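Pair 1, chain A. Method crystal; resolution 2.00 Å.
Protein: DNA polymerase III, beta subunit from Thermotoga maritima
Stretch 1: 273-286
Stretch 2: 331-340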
# COMPACT_ATOMS: atom_id res chain seq x y z
N GLU A 273 -4.69 16.88 17.30
CA GLU A 273 -4.06 18.23 17.12
C GLU A 273 -2.54 18.16 16.93
O GLU A 273 -1.97 18.70 15.97
CB GLU A 273 -4.41 19.10 18.37
CG GLU A 273 -3.64 20.39 18.62
CD GLU A 273 -4.08 21.20 19.90
OE1 GLU A 273 -4.57 20.65 20.96
OE2 GLU A 273 -3.86 22.44 19.84
N LEU A 274 -1.89 17.42 17.80
CA LEU A 274 -0.46 17.22 17.67
C LEU A 274 -0.09 16.35 16.47
O LEU A 274 0.91 16.62 15.81
CB LEU A 274 0.06 16.59 18.93
CG LEU A 274 1.58 16.39 19.01
CD1 LEU A 274 2.31 17.69 18.86
CD2 LEU A 274 1.91 15.74 20.34
N ARG A 275 -0.83 15.27 16.23
CA ARG A 275 -0.61 14.43 15.03
C ARG A 275 -0.68 15.26 13.76
O ARG A 275 0.17 15.15 12.87
CB ARG A 275 -1.63 13.28 14.99
CG ARG A 275 -1.53 12.29 13.82
CD ARG A 275 -2.95 11.73 13.37
NE ARG A 275 -3.76 11.31 14.54
CZ ARG A 275 -5.09 11.33 14.63
NH1 ARG A 275 -5.86 11.71 13.61
NH2 ARG A 275 -5.67 10.95 15.78
N GLU A 276 -1.67 16.14 13.67
CA GLU A 276 -1.81 16.97 12.49
C GLU A 276 -0.68 18.00 12.37
O GLU A 276 -0.20 18.31 11.29
CB GLU A 276 -3.20 17.64 12.50
CG GLU A 276 -4.31 16.67 12.17
CD GLU A 276 -5.73 17.25 12.35
OE1 GLU A 276 -5.92 18.40 12.84
OE2 GLU A 276 -6.68 16.50 12.04
N SER A 277 -0.24 18.53 13.49
CA SER A 277 0.87 19.48 13.53
C SER A 277 2.14 18.79 13.12
O SER A 277 2.92 19.33 12.33
CB SER A 277 1.02 20.07 14.94
OG SER A 277 2.00 21.09 14.98
N LEU A 278 2.37 17.58 13.68
CA LEU A 278 3.55 16.79 13.27
C LEU A 278 3.57 16.51 11.77
O LEU A 278 4.59 16.69 11.09
CB LEU A 278 3.64 15.49 14.09
CG LEU A 278 4.10 15.80 15.51
CD1 LEU A 278 3.81 14.68 16.47
CD2 LEU A 278 5.59 16.18 15.58
N LYS A 279 2.42 16.13 11.22
CA LYS A 279 2.33 15.95 9.77
C LYS A 279 2.72 17.20 8.95
O LYS A 279 3.42 17.11 7.93
CB LYS A 279 0.93 15.51 9.36
CG LYS A 279 0.58 14.06 9.64
CD LYS A 279 -0.59 13.66 8.68
N ARG A 280 2.28 18.38 9.40
CA ARG A 280 2.63 19.64 8.73
C ARG A 280 4.14 19.89 8.76
O ARG A 280 4.73 20.21 7.72
CB ARG A 280 1.81 20.84 9.31
CG ARG A 280 0.34 20.65 9.05
CD ARG A 280 -0.59 21.79 9.42
NE ARG A 280 -0.70 22.04 10.85
CZ ARG A 280 -1.75 21.68 11.63
NH1 ARG A 280 -2.80 21.04 11.15
NH2 ARG A 280 -1.75 21.99 12.89
N VAL A 281 4.80 19.71 9.90
CA VAL A 281 6.20 20.04 9.99
C VAL A 281 7.06 18.99 9.30
O VAL A 281 8.15 19.30 8.87
CB VAL A 281 6.70 20.33 11.45
CG1 VAL A 281 5.89 21.51 12.08
CG2 VAL A 281 6.64 19.10 12.33
N MET A 282 6.55 17.77 9.16
CA MET A 282 7.24 16.71 8.44
C MET A 282 7.35 16.97 6.98
O MET A 282 8.24 16.44 6.32
CB MET A 282 6.61 15.34 8.73
CG MET A 282 7.05 14.89 10.11
SD MET A 282 6.46 13.34 10.79
CE MET A 282 4.71 13.46 11.10
N VAL A 283 6.49 17.82 6.45
CA VAL A 283 6.67 18.26 5.09
C VAL A 283 8.12 18.78 4.90
O VAL A 283 8.74 18.51 3.88
CB VAL A 283 5.64 19.32 4.69
CG1 VAL A 283 6.02 19.95 3.31
CG2 VAL A 283 4.28 18.71 4.63
N ILE A 284 8.64 19.51 5.89
CA ILE A 284 10.00 20.03 5.83
C ILE A 284 11.01 19.08 6.49
O ILE A 284 12.09 18.90 5.97
CB ILE A 284 10.12 21.47 6.42
CG1 ILE A 284 9.38 22.46 5.51
CG2 ILE A 284 11.62 21.90 6.63
CD1 ILE A 284 9.85 22.53 4.12
N ALA A 285 10.63 18.47 7.61
CA ALA A 285 11.55 17.59 8.34
C ALA A 285 12.01 16.37 7.51
O ALA A 285 13.19 15.95 7.61
CB ALA A 285 10.95 17.17 9.67
N SER A 286 11.12 15.83 6.69
CA SER A 286 11.41 14.64 5.88
C SER A 286 12.40 14.91 4.79
O SER A 286 12.99 13.97 4.23
CB SER A 286 10.13 14.04 5.29
OG SER A 286 9.43 13.34 6.34
N ASN A 331 13.17 13.68 16.98
CA ASN A 331 12.75 13.06 15.73
C ASN A 331 11.23 12.99 15.74
O ASN A 331 10.64 12.34 16.61
CB ASN A 331 13.35 11.65 15.60
CG ASN A 331 13.02 10.98 14.27
OD1 ASN A 331 12.10 11.36 13.55
ND2 ASN A 331 13.79 9.95 13.95
N PRO A 332 10.57 13.67 14.78
CA PRO A 332 9.11 13.72 14.79
C PRO A 332 8.42 12.38 14.51
O PRO A 332 7.30 12.15 15.00
CB PRO A 332 8.79 14.74 13.69
CG PRO A 332 9.96 14.65 12.77
CD PRO A 332 11.13 14.48 13.68
N LYS A 333 9.07 11.51 13.73
CA LYS A 333 8.51 10.19 13.43
C LYS A 333 8.33 9.42 14.75
O LYS A 333 7.36 8.67 14.91
CB LYS A 333 9.42 9.40 12.48
N PHE A 334 9.27 9.56 15.67
CA PHE A 334 9.17 8.84 16.94
C PHE A 334 8.00 9.35 17.79
O PHE A 334 7.41 8.56 18.54
CB PHE A 334 10.45 8.92 17.74
CG PHE A 334 11.61 8.19 17.15
CD1 PHE A 334 11.45 7.08 16.33
CD2 PHE A 334 12.88 8.57 17.49
CE1 PHE A 334 12.58 6.39 15.83
CE2 PHE A 334 13.98 7.90 17.02
CZ PHE A 334 13.84 6.81 16.17
N ILE A 335 7.65 10.62 17.66
CA ILE A 335 6.54 11.17 18.43
C ILE A 335 5.28 10.69 17.77
O ILE A 335 4.34 10.27 18.46
CB ILE A 335 6.49 12.73 18.44
CG1 ILE A 335 7.79 13.38 18.92
CG2 ILE A 335 5.28 13.24 19.28
CD1 ILE A 335 8.14 13.05 20.30
N GLU A 336 5.23 10.78 16.43
CA GLU A 336 4.09 10.30 15.71
C GLU A 336 3.77 8.80 15.96
O GLU A 336 2.63 8.43 16.10
CB GLU A 336 4.24 10.58 14.21
CG GLU A 336 3.06 10.09 13.37
CD GLU A 336 1.75 10.76 13.77
OE1 GLU A 336 1.58 12.00 13.48
OE2 GLU A 336 0.89 10.05 14.39
N ASP A 337 4.78 7.94 15.97
CA ASP A 337 4.59 6.51 16.31
C ASP A 337 3.85 6.30 17.61
O ASP A 337 2.95 5.51 17.67
CB ASP A 337 5.95 5.84 16.45
CG ASP A 337 6.62 5.55 15.13
OD1 ASP A 337 5.95 5.54 14.07
OD2 ASP A 337 7.83 5.26 15.15
N VAL A 338 4.23 7.02 18.66
CA VAL A 338 3.54 6.98 19.96
C VAL A 338 2.04 7.31 19.84
O VAL A 338 1.18 6.57 20.34
CB VAL A 338 4.25 7.93 20.99
CG1 VAL A 338 3.46 8.12 22.17
CG2 VAL A 338 5.66 7.41 21.40
N LEU A 339 1.72 8.39 19.14
CA LEU A 339 0.35 8.88 19.08
C LEU A 339 -0.57 7.92 18.41
O LEU A 339 -1.68 7.75 18.83
CB LEU A 339 0.28 10.25 18.35
CG LEU A 339 1.17 11.31 18.96
CD1 LEU A 339 1.09 12.63 18.17
CD2 LEU A 339 0.86 11.48 20.47
N LYS A 340 -0.07 7.26 17.37
CA LYS A 340 -0.77 6.16 16.72
C LYS A 340 -1.24 5.11 17.70
O LYS A 340 -2.25 4.46 17.45
CB LYS A 340 0.14 5.45 15.70
CG LYS A 340 0.64 6.32 14.54
CD LYS A 340 1.65 5.57 13.64
CE LYS A 340 2.27 6.50 12.53
NZ LYS A 340 3.78 6.29 12.41

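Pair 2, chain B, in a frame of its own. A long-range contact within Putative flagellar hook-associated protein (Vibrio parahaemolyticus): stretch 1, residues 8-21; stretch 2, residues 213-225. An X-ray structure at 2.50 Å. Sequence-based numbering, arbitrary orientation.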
# COMPACT_ATOMS: atom_id res chain seq x y z
N MSE B 8 -15.28 28.81 19.91
CA MSE B 8 -15.21 28.28 18.53
C MSE B 8 -13.78 28.29 17.96
O MSE B 8 -13.45 27.47 17.09
CB MSE B 8 -16.23 28.94 17.58
CG MSE B 8 -17.57 28.16 17.40
SE MSE B 8 -17.68 26.77 15.93
CE MSE B 8 -16.67 25.28 16.70
N ALA B 9 -12.96 29.21 18.46
CA ALA B 9 -11.51 29.17 18.20
C ALA B 9 -10.85 28.02 18.96
O ALA B 9 -10.00 27.34 18.42
CB ALA B 9 -10.85 30.50 18.52
N SER B 10 -11.24 27.81 20.22
CA SER B 10 -10.81 26.66 21.01
C SER B 10 -10.93 25.32 20.27
O SER B 10 -9.96 24.58 20.22
CB SER B 10 -11.59 26.57 22.32
OG SER B 10 -10.81 27.03 23.41
N ILE B 11 -12.12 25.03 19.74
CA ILE B 11 -12.41 23.81 18.96
C ILE B 11 -11.54 23.73 17.70
O ILE B 11 -11.16 22.65 17.22
CB ILE B 11 -13.90 23.78 18.49
CG1 ILE B 11 -14.90 24.23 19.60
CG2 ILE B 11 -14.27 22.44 17.80
CD1 ILE B 11 -15.00 23.37 20.86
N LYS B 12 -11.29 24.90 17.13
CA LYS B 12 -10.54 25.01 15.91
C LYS B 12 -9.14 24.61 16.26
O LYS B 12 -8.55 23.82 15.55
CB LYS B 12 -10.59 26.45 15.38
CG LYS B 12 -9.71 26.71 14.17
CD LYS B 12 -10.44 26.49 12.84
N LEU B 13 -8.62 25.12 17.37
CA LEU B 13 -7.26 24.81 17.77
C LEU B 13 -7.10 23.34 18.07
O LEU B 13 -6.14 22.72 17.63
CB LEU B 13 -6.78 25.65 18.95
CG LEU B 13 -5.24 25.67 19.04
CD1 LEU B 13 -4.67 26.94 18.40
CD2 LEU B 13 -4.77 25.52 20.48
N LEU B 14 -8.06 22.80 18.79
CA LEU B 14 -8.04 21.41 19.18
C LEU B 14 -8.09 20.50 17.98
O LEU B 14 -7.42 19.47 17.96
CB LEU B 14 -9.18 21.09 20.14
CG LEU B 14 -9.08 21.67 21.55
CD1 LEU B 14 -10.48 21.79 22.12
CD2 LEU B 14 -8.23 20.83 22.45
N ASN B 15 -8.87 20.86 16.98
CA ASN B 15 -8.81 20.06 15.75
C ASN B 15 -7.56 20.23 14.90
O ASN B 15 -7.18 19.31 14.20
CB ASN B 15 -10.10 20.11 14.96
CG ASN B 15 -11.14 19.20 15.56
OD1 ASN B 15 -10.93 17.97 15.62
ND2 ASN B 15 -12.21 19.78 16.07
N LEU B 16 -6.91 21.38 14.97
CA LEU B 16 -5.59 21.46 14.39
C LEU B 16 -4.56 20.62 15.18
O LEU B 16 -3.70 20.00 14.57
CB LEU B 16 -5.14 22.91 14.21
CG LEU B 16 -6.01 23.84 13.35
CD1 LEU B 16 -5.67 25.29 13.64
CD2 LEU B 16 -5.90 23.56 11.84
N GLU B 17 -4.67 20.54 16.50
CA GLU B 17 -3.77 19.71 17.27
C GLU B 17 -3.88 18.24 16.88
O GLU B 17 -2.84 17.55 16.67
CB GLU B 17 -3.98 19.86 18.77
CG GLU B 17 -3.04 20.82 19.48
CD GLU B 17 -3.51 21.19 20.93
OE1 GLU B 17 -4.36 20.48 21.56
OE2 GLU B 17 -3.05 22.25 21.45
N ARG B 18 -5.13 17.76 16.81
CA ARG B 18 -5.44 16.38 16.42
C ARG B 18 -5.01 16.05 14.98
O ARG B 18 -4.60 14.93 14.72
CB ARG B 18 -6.92 16.11 16.57
CG ARG B 18 -7.40 14.85 15.89
CD ARG B 18 -8.91 14.69 16.10
NE ARG B 18 -9.38 13.31 15.99
CZ ARG B 18 -10.50 12.85 16.55
NH1 ARG B 18 -11.28 13.63 17.29
NH2 ARG B 18 -10.84 11.58 16.40
N GLU B 19 -5.11 17.02 14.07
CA GLU B 19 -4.63 16.83 12.71
C GLU B 19 -3.10 16.85 12.68
O GLU B 19 -2.47 16.06 11.97
CB GLU B 19 -5.21 17.87 11.74
CG GLU B 19 -4.82 17.64 10.25
CD GLU B 19 -5.39 18.70 9.27
OE1 GLU B 19 -6.31 19.50 9.65
OE2 GLU B 19 -4.92 18.72 8.09
N ASN B 20 -2.51 17.73 13.47
CA ASN B 20 -1.06 17.76 13.63
C ASN B 20 -0.51 16.45 14.20
O ASN B 20 0.47 15.92 13.70
CB ASN B 20 -0.67 18.96 14.49
CG ASN B 20 0.62 19.57 14.06
OD1 ASN B 20 1.58 18.86 13.74
ND2 ASN B 20 0.67 20.89 14.07
N SER B 21 -1.18 15.90 15.19
CA SER B 21 -0.80 14.62 15.78
C SER B 21 -0.95 13.42 14.82
O SER B 21 -0.13 12.48 14.87
CB SER B 21 -1.59 14.35 17.05
OG SER B 21 -1.71 12.95 17.28
N GLU B 213 4.80 19.69 4.12
CA GLU B 213 4.00 20.84 3.68
C GLU B 213 2.75 20.98 4.55
O GLU B 213 2.51 22.00 5.18
CB GLU B 213 3.53 20.69 2.24
CG GLU B 213 4.58 20.22 1.25
CD GLU B 213 4.43 20.85 -0.13
OE1 GLU B 213 5.44 20.90 -0.86
OE2 GLU B 213 3.33 21.35 -0.49
N ASN B 214 1.96 19.92 4.57
CA ASN B 214 0.74 19.88 5.35
C ASN B 214 0.91 20.39 6.76
O ASN B 214 0.13 21.20 7.20
CB ASN B 214 0.22 18.46 5.41
CG ASN B 214 -1.09 18.32 4.75
OD1 ASN B 214 -1.17 17.94 3.58
ND2 ASN B 214 -2.15 18.63 5.48
N LYS B 215 1.95 19.89 7.44
CA LYS B 215 2.32 20.37 8.77
C LYS B 215 2.68 21.86 8.80
O LYS B 215 2.46 22.53 9.81
CB LYS B 215 3.47 19.56 9.36
CG LYS B 215 3.36 19.37 10.86
CD LYS B 215 4.52 18.64 11.50
CE LYS B 215 5.80 19.47 11.51
NZ LYS B 215 5.66 20.89 11.97
N LEU B 216 3.23 22.39 7.72
CA LEU B 216 3.41 23.84 7.64
C LEU B 216 2.11 24.59 7.78
O LEU B 216 1.98 25.44 8.66
CB LEU B 216 4.06 24.29 6.34
CG LEU B 216 5.43 24.90 6.55
CD1 LEU B 216 6.11 25.03 5.18
CD2 LEU B 216 5.33 26.23 7.30
N PHE B 217 1.17 24.27 6.88
CA PHE B 217 -0.07 25.02 6.78
C PHE B 217 -0.68 24.94 8.12
O PHE B 217 -1.06 25.97 8.64
CB PHE B 217 -1.02 24.48 5.71
CG PHE B 217 -0.42 24.40 4.34
CD1 PHE B 217 0.05 25.57 3.68
CD2 PHE B 217 -0.26 23.16 3.69
CE1 PHE B 217 0.64 25.48 2.42
CE2 PHE B 217 0.32 23.09 2.40
CZ PHE B 217 0.77 24.24 1.78
N VAL B 218 -0.69 23.74 8.69
CA VAL B 218 -1.22 23.52 10.03
C VAL B 218 -0.54 24.35 11.11
O VAL B 218 -1.23 25.03 11.83
CB VAL B 218 -1.34 22.01 10.42
CG1 VAL B 218 -1.95 21.82 11.82
CG2 VAL B 218 -2.23 21.27 9.41
N ASP B 219 0.79 24.32 11.24
CA ASP B 219 1.47 25.22 12.19
C ASP B 219 1.15 26.72 11.98
O ASP B 219 0.93 27.43 12.97
CB ASP B 219 2.99 25.08 12.16
CG ASP B 219 3.49 23.76 12.68
OD1 ASP B 219 2.91 23.16 13.61
OD2 ASP B 219 4.55 23.31 12.14
N LYS B 220 1.13 27.19 10.73
CA LYS B 220 0.83 28.58 10.42
C LYS B 220 -0.57 29.01 10.87
O LYS B 220 -0.72 29.92 11.67
CB LYS B 220 0.96 28.85 8.93
CG LYS B 220 0.69 30.29 8.59
CD LYS B 220 -0.24 30.40 7.41
CE LYS B 220 -0.92 31.76 7.41
NZ LYS B 220 -0.87 32.40 6.06
N VAL B 221 -1.59 28.34 10.34
CA VAL B 221 -2.98 28.57 10.73
C VAL B 221 -3.14 28.43 12.24
O VAL B 221 -3.91 29.19 12.85
CB VAL B 221 -3.98 27.63 9.97
CG1 VAL B 221 -5.42 27.86 10.41
CG2 VAL B 221 -3.86 27.81 8.43
N SER B 222 -2.39 27.51 12.84
CA SER B 222 -2.44 27.32 14.31
C SER B 222 -1.71 28.44 15.07
O SER B 222 -2.11 28.82 16.18
CB SER B 222 -1.91 25.95 14.72
OG SER B 222 -1.19 26.05 15.93
N GLY B 223 -0.65 28.97 14.47
CA GLY B 223 0.10 30.07 15.06
C GLY B 223 -0.72 31.35 15.14
O GLY B 223 -0.85 31.93 16.21
N ASP B 224 -1.26 31.76 13.99
CA ASP B 224 -2.01 33.02 13.83
C ASP B 224 -3.24 33.08 14.75
O ASP B 224 -3.83 34.14 14.93
CB ASP B 224 -2.44 33.23 12.37
CG ASP B 224 -1.26 33.30 11.40
OD1 ASP B 224 -0.11 33.55 11.82
OD2 ASP B 224 -1.50 33.11 10.19
N LEU B 225 -3.59 31.93 15.31
CA LEU B 225 -4.76 31.78 16.17
C LEU B 225 -4.46 32.11 17.64
O LEU B 225 -3.55 31.54 18.25
CB LEU B 225 -5.27 30.35 16.03
CG LEU B 225 -6.67 29.97 16.49
CD1 LEU B 225 -7.76 30.95 16.02
CD2 LEU B 225 -6.97 28.56 16.02

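Both pairs pack two helices nearly antiparallel, with axes approaching to 10.1 Å in each case and N-to-C directions 151° apart in pair 1 and 158° in pair 2. The backbones of 14 central residues superpose with an RMSD of 0.3 Å, so the comparison isolates what the side chains do on a common frame.

One solution common to both pairs is a leucine near the middle of the first stretch. Leu278(A) matches Leu16(B), both point toward the partner helix, and both adopt the m,t rotamer. In pair 1 this leucine is a knob seated among Pro332(A), Ile335(A), Glu336(A) and Leu339(A). The positions matching those four, Val218(B), Val221(B), Ser222(B) and Leu225(B), are also the ones that Leu16(B) touches. At the Ile335(A)/Val221(B) position pair 1 is closer: CD1 of Leu278(A) lies 3.5 Å from CG2 of Ile335(A), whereas CD1 of Leu16(B) lies 4.1 Å from CG1 of Val221(B). One rule follows: a leucine in this rotamer fits this spacing, and the walls around it may vary.

One wall of the leucine's site is Pro332(A) in pair 1 and Val218(B) in pair 2, both pointing toward the first helix. Pro332(A) opens its helix, just after Asn331(A), whose OD1 caps the N of Lys333(A) at 3.0 Å. Val218(B) lies within a continuous helix that began earlier. A compact apolar residue serves in either setting.

Facing this wall, Met282(A) matches Asn20(B), and here the chemistry diverges. Met282(A) lays its CG 3.9 Å from CG of Pro332(A), a purely apolar contact. Asn20(B) covers Val218(B) too, with ND2 3.6 Å from CG1, but the same ND2 donates a hydrogen bond to OD1 of Asp219(B) at 3.2 Å. The CA-to-CB bond of Asp219(B) points away, yet its carboxylate comes back within reach, and its OD2 also forms a salt bridge with NZ of Lys215(B) at 2.7 Å. The matching Lys333(A) is modelled only to CB, so its side chain cannot be compared.

Glu336(A) and Ser222(B) show two ways to fill one site. The glutamate is buried and points toward the first helix, with 73 Å² of its surface covered by the first stretch; its OE1 comes 3.1 Å from CG of Arg275(A), a contact with an aliphatic carbon. Ser222(B), pointing sideways, is small, and CD1 of Leu16(B) approaches its CA to 3.9 Å.

At the far end, Leu339(A) matches Leu225(B). CD1 of Leu339(A) meets CD2 of Leu274(A) at 3.9 Å and CD1 of Leu278(A) at 3.8 Å. CD2 of Leu225(B) meets CD1 of Leu13(B) at 3.7 Å and the aliphatic CG of Lys12(B) at 3.8 Å. Leu274(A) and Lys12(B) match, both point toward the partner stretch, and each contacts the leucine at the matched position, Leu274(A) with a branched end, while Lys12(B), modelled only to CD, makes its closest contact through CG.

Polar contacts between the helices are few: pair 1 has no hydrogen bond among its modelled atoms, and pair 2 has one.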